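Local coordinates for uncharacterized conserved protein (Thermotoga maritima, PDB 2ZBV) that binds adenosine and probably cleaves S-adenosyl-L-methionine as a member of the SAM hydrolase and SAM-dependent halogenase family, at residues R24-A29 with H138-L143. Numbering follows the deposited sequence.
Sequences RINPSA and HLDMGL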
ATOM      1  N   ARG A  24       6.378   8.227  17.782  1.00 30.63           N
ATOM      2  CA  ARG A  24       6.617   8.183  19.221  1.00 33.08           C
ATOM      3  C   ARG A  24       7.481   9.391  19.542  1.00 32.95           C
ATOM      4  O   ARG A  24       7.298  10.044  20.569  1.00 32.33           O
ATOM      5  CB  ARG A  24       7.344   6.888  19.619  1.00 34.25           C
ATOM      6  CG  ARG A  24       6.503   5.631  19.430  1.00 40.32           C
ATOM      7  CD  ARG A  24       7.279   4.340  19.709  1.00 44.03           C
ATOM      8  NE  ARG A  24       7.576   4.180  21.131  1.00 47.43           N
ATOM      9  CZ  ARG A  24       8.049   3.065  21.683  1.00 47.62           C
ATOM     10  NH1 ARG A  24       8.286   1.992  20.935  1.00 48.50           N
ATOM     11  NH2 ARG A  24       8.284   3.021  22.988  1.00 47.87           N
ATOM     12  N   ILE A  25       8.415   9.684  18.642  1.00 32.08           N
ATOM     13  CA  ILE A  25       9.309  10.820  18.806  1.00 33.28           C
ATOM     14  C   ILE A  25       8.549  12.120  18.565  1.00 34.30           C
ATOM     15  O   ILE A  25       8.635  13.051  19.358  1.00 35.40           O
ATOM     16  CB  ILE A  25      10.486  10.734  17.828  1.00 32.98           C
ATOM     17  CG1 ILE A  25      11.427   9.612  18.263  1.00 33.15           C
ATOM     18  CG2 ILE A  25      11.233  12.060  17.778  1.00 35.00           C
ATOM     19  CD1 ILE A  25      12.577   9.405  17.324  1.00 28.18           C
ATOM     20  N   ASN A  26       7.797  12.171  17.471  1.00 32.67           N
ATOM     21  CA  ASN A  26       7.015  13.352  17.129  1.00 31.50           C
ATOM     22  C   ASN A  26       5.605  12.949  16.712  1.00 31.73           C
ATOM     23  O   ASN A  26       5.371  12.562  15.569  1.00 32.31           O
ATOM     24  CB  ASN A  26       7.680  14.118  15.987  1.00 30.35           C
ATOM     25  CG  ASN A  26       6.898  15.362  15.586  1.00 29.01           C
ATOM     26  OD1 ASN A  26       7.176  15.979  14.556  1.00 29.66           O
ATOM     27  ND2 ASN A  26       5.917  15.738  16.405  1.00 25.56           N
ATOM     28  N   PRO A  27       4.642  13.042  17.639  1.00 31.54           N
ATOM     29  CA  PRO A  27       3.258  12.674  17.327  1.00 32.26           C
ATOM     30  C   PRO A  27       2.667  13.526  16.214  1.00 33.22           C
ATOM     31  O   PRO A  27       1.671  13.149  15.596  1.00 34.13           O
ATOM     32  CB  PRO A  27       2.535  12.887  18.657  1.00 34.03           C
ATOM     33  CG  PRO A  27       3.613  12.635  19.674  1.00 33.92           C
ATOM     34  CD  PRO A  27       4.795  13.358  19.070  1.00 31.61           C
ATOM     35  N   SER A  28       3.286  14.673  15.955  1.00 32.47           N
ATOM     36  CA  SER A  28       2.798  15.578  14.922  1.00 31.73           C
ATOM     37  C   SER A  28       3.504  15.428  13.582  1.00 31.06           C
ATOM     38  O   SER A  28       3.235  16.189  12.653  1.00 30.21           O
ATOM     39  CB  SER A  28       2.923  17.025  15.403  1.00 33.27           C
ATOM     40  OG  SER A  28       2.150  17.225  16.574  1.00 34.17           O
ATOM     41  N   ALA A  29       4.395  14.450  13.477  1.00 28.69           N
ATOM     42  CA  ALA A  29       5.137  14.234  12.236  1.00 27.73           C
ATOM     43  C   ALA A  29       4.211  13.832  11.092  1.00 26.99           C
ATOM     44  O   ALA A  29       3.311  13.010  11.271  1.00 26.70           O
ATOM     45  CB  ALA A  29       6.201  13.157  12.439  1.00 27.50           C
ATOM     46  N   HIS A 138      13.825  13.493  14.326  1.00 23.80           N
ATOM     47  CA  HIS A 138      14.401  14.619  15.072  1.00 25.66           C
ATOM     48  C   HIS A 138      14.672  15.813  14.151  1.00 26.51           C
ATOM     49  O   HIS A 138      14.381  16.960  14.499  1.00 27.40           O
ATOM     50  CB  HIS A 138      15.711  14.200  15.770  1.00 24.69           C
ATOM     51  CG  HIS A 138      15.512  13.289  16.944  1.00 26.22           C
ATOM     52  ND1 HIS A 138      14.790  13.659  18.060  1.00 28.63           N
ATOM     53  CD2 HIS A 138      15.930  12.019  17.171  1.00 28.31           C
ATOM     54  CE1 HIS A 138      14.769  12.655  18.920  1.00 30.40           C
ATOM     55  NE2 HIS A 138      15.453  11.648  18.406  1.00 29.53           N
ATOM     56  N   LEU A 139      15.231  15.544  12.978  1.00 25.84           N
ATOM     57  CA  LEU A 139      15.517  16.601  12.021  1.00 27.27           C
ATOM     58  C   LEU A 139      14.223  17.319  11.632  1.00 28.92           C
ATOM     59  O   LEU A 139      14.177  18.547  11.584  1.00 28.83           O
ATOM     60  CB  LEU A 139      16.186  16.022  10.771  1.00 25.22           C
ATOM     61  CG  LEU A 139      17.635  15.554  10.912  1.00 26.49           C
ATOM     62  CD1 LEU A 139      18.056  14.782   9.664  1.00 23.40           C
ATOM     63  CD2 LEU A 139      18.546  16.767  11.123  1.00 24.76           C
ATOM     64  N   ASP A 140      13.176  16.546  11.366  1.00 29.65           N
ATOM     65  CA  ASP A 140      11.881  17.100  10.979  1.00 30.73           C
ATOM     66  C   ASP A 140      11.290  17.892  12.139  1.00 33.31           C
ATOM     67  O   ASP A 140      10.381  18.706  11.962  1.00 33.39           O
ATOM     68  CB  ASP A 140      10.925  15.969  10.592  1.00 28.34           C
ATOM     69  CG  ASP A 140       9.551  16.476  10.199  1.00 28.60           C
ATOM     70  OD1 ASP A 140       9.463  17.249   9.222  1.00 28.35           O
ATOM     71  OD2 ASP A 140       8.558  16.102  10.864  1.00 28.34           O
HETATM   72  N   MSE A 141      11.816  17.644  13.330  1.00 35.97           N
HETATM   73  CA  MSE A 141      11.347  18.325  14.527  1.00 38.45           C
HETATM   74  C   MSE A 141      12.130  19.596  14.831  1.00 36.52           C
HETATM   75  O   MSE A 141      11.889  20.242  15.841  1.00 35.94           O
HETATM   76  CB  MSE A 141      11.444  17.391  15.724  1.00 45.07           C
HETATM   77  CG  MSE A 141      10.117  17.033  16.327  1.00 53.17           C
HETATM   78 SE   MSE A 141      10.447  16.064  17.945  1.00 68.26          SE
HETATM   79  CE  MSE A 141      10.946  17.566  19.076  1.00 62.26           C
ATOM     80  N   GLY A 142      13.080  19.940  13.970  1.00 35.84           N
ATOM     81  CA  GLY A 142      13.859  21.144  14.191  1.00 35.90           C
ATOM     82  C   GLY A 142      15.293  20.921  14.636  1.00 35.96           C
ATOM     83  O   GLY A 142      16.061  21.875  14.719  1.00 34.07           O
ATOM     84  N   LEU A 143      15.666  19.678  14.929  1.00 33.87           N
ATOM     85  CA  LEU A 143      17.038  19.396  15.352  1.00 33.08           C
ATOM     86  C   LEU A 143      18.026  19.933  14.324  1.00 32.24           C
ATOM     87  O   LEU A 143      17.908  19.642  13.135  1.00 33.02           O
ATOM     88  CB  LEU A 143      17.271  17.889  15.503  1.00 33.51           C
ATOM     89  CG  LEU A 143      18.709  17.524  15.897  1.00 33.86           C
ATOM     90  CD1 LEU A 143      18.835  17.604  17.409  1.00 33.88           C
ATOM     91  CD2 LEU A 143      19.069  16.126  15.410  1.00 33.49           C
TER
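The C-terminal ends of helices 14-25 and 127-140 meet side by side through apolar and van der Waals contacts, with no hydrogen bond crossing between them. The centre is a CH-pi contact. Ile-25 carries CG2 anti to its backbone N, which sets this methyl over one face of the His-138 ring, 4.1 Å from the centroid and 27° off the normal. The other branch of Ile-25 reaches further along the imidazole, CD1 lying 3.8 Å from His-138 NE2.

Selenomethionine Met-141 supplies the second apolar element. Its chain runs extended through chi2 and bends at chi3 (76°), and SE comes to rest 4.1 Å from Ile-25 CG2 and 3.8 Å from Ile-25 O. Nearer its root, Met-141 CG lies 3.8 Å from Asn-26 CB, where the two side chains cross obliquely. The carboxylate adds a looser touch, Asp-140 OD2 standing 4.1 Å from Ala-29 CB.

Within the segments, Asn-26 O accepts from Ala-29 N at 3.0 Å in a type I turn, while Leu-143 N reaches back to His-138 O and Gly-142 N to Leu-139 O, the paired bonds of a Schellman motif with Gly-142 at positive phi; His-138 O also accepts from Met-141 N.

The contact lies at the surface of the N-terminal domain, away from the adenosine sites. Ile-25 also packs on Pro-134 and Ala-137 of helix 127-140, and Asp-140 OD1 takes a weak hydrogen bond from the N terminus at Met-1, just before strand 2-6, while the turn after helix 14-25 leads into strand 31-33, outermost of its sheet within this chain.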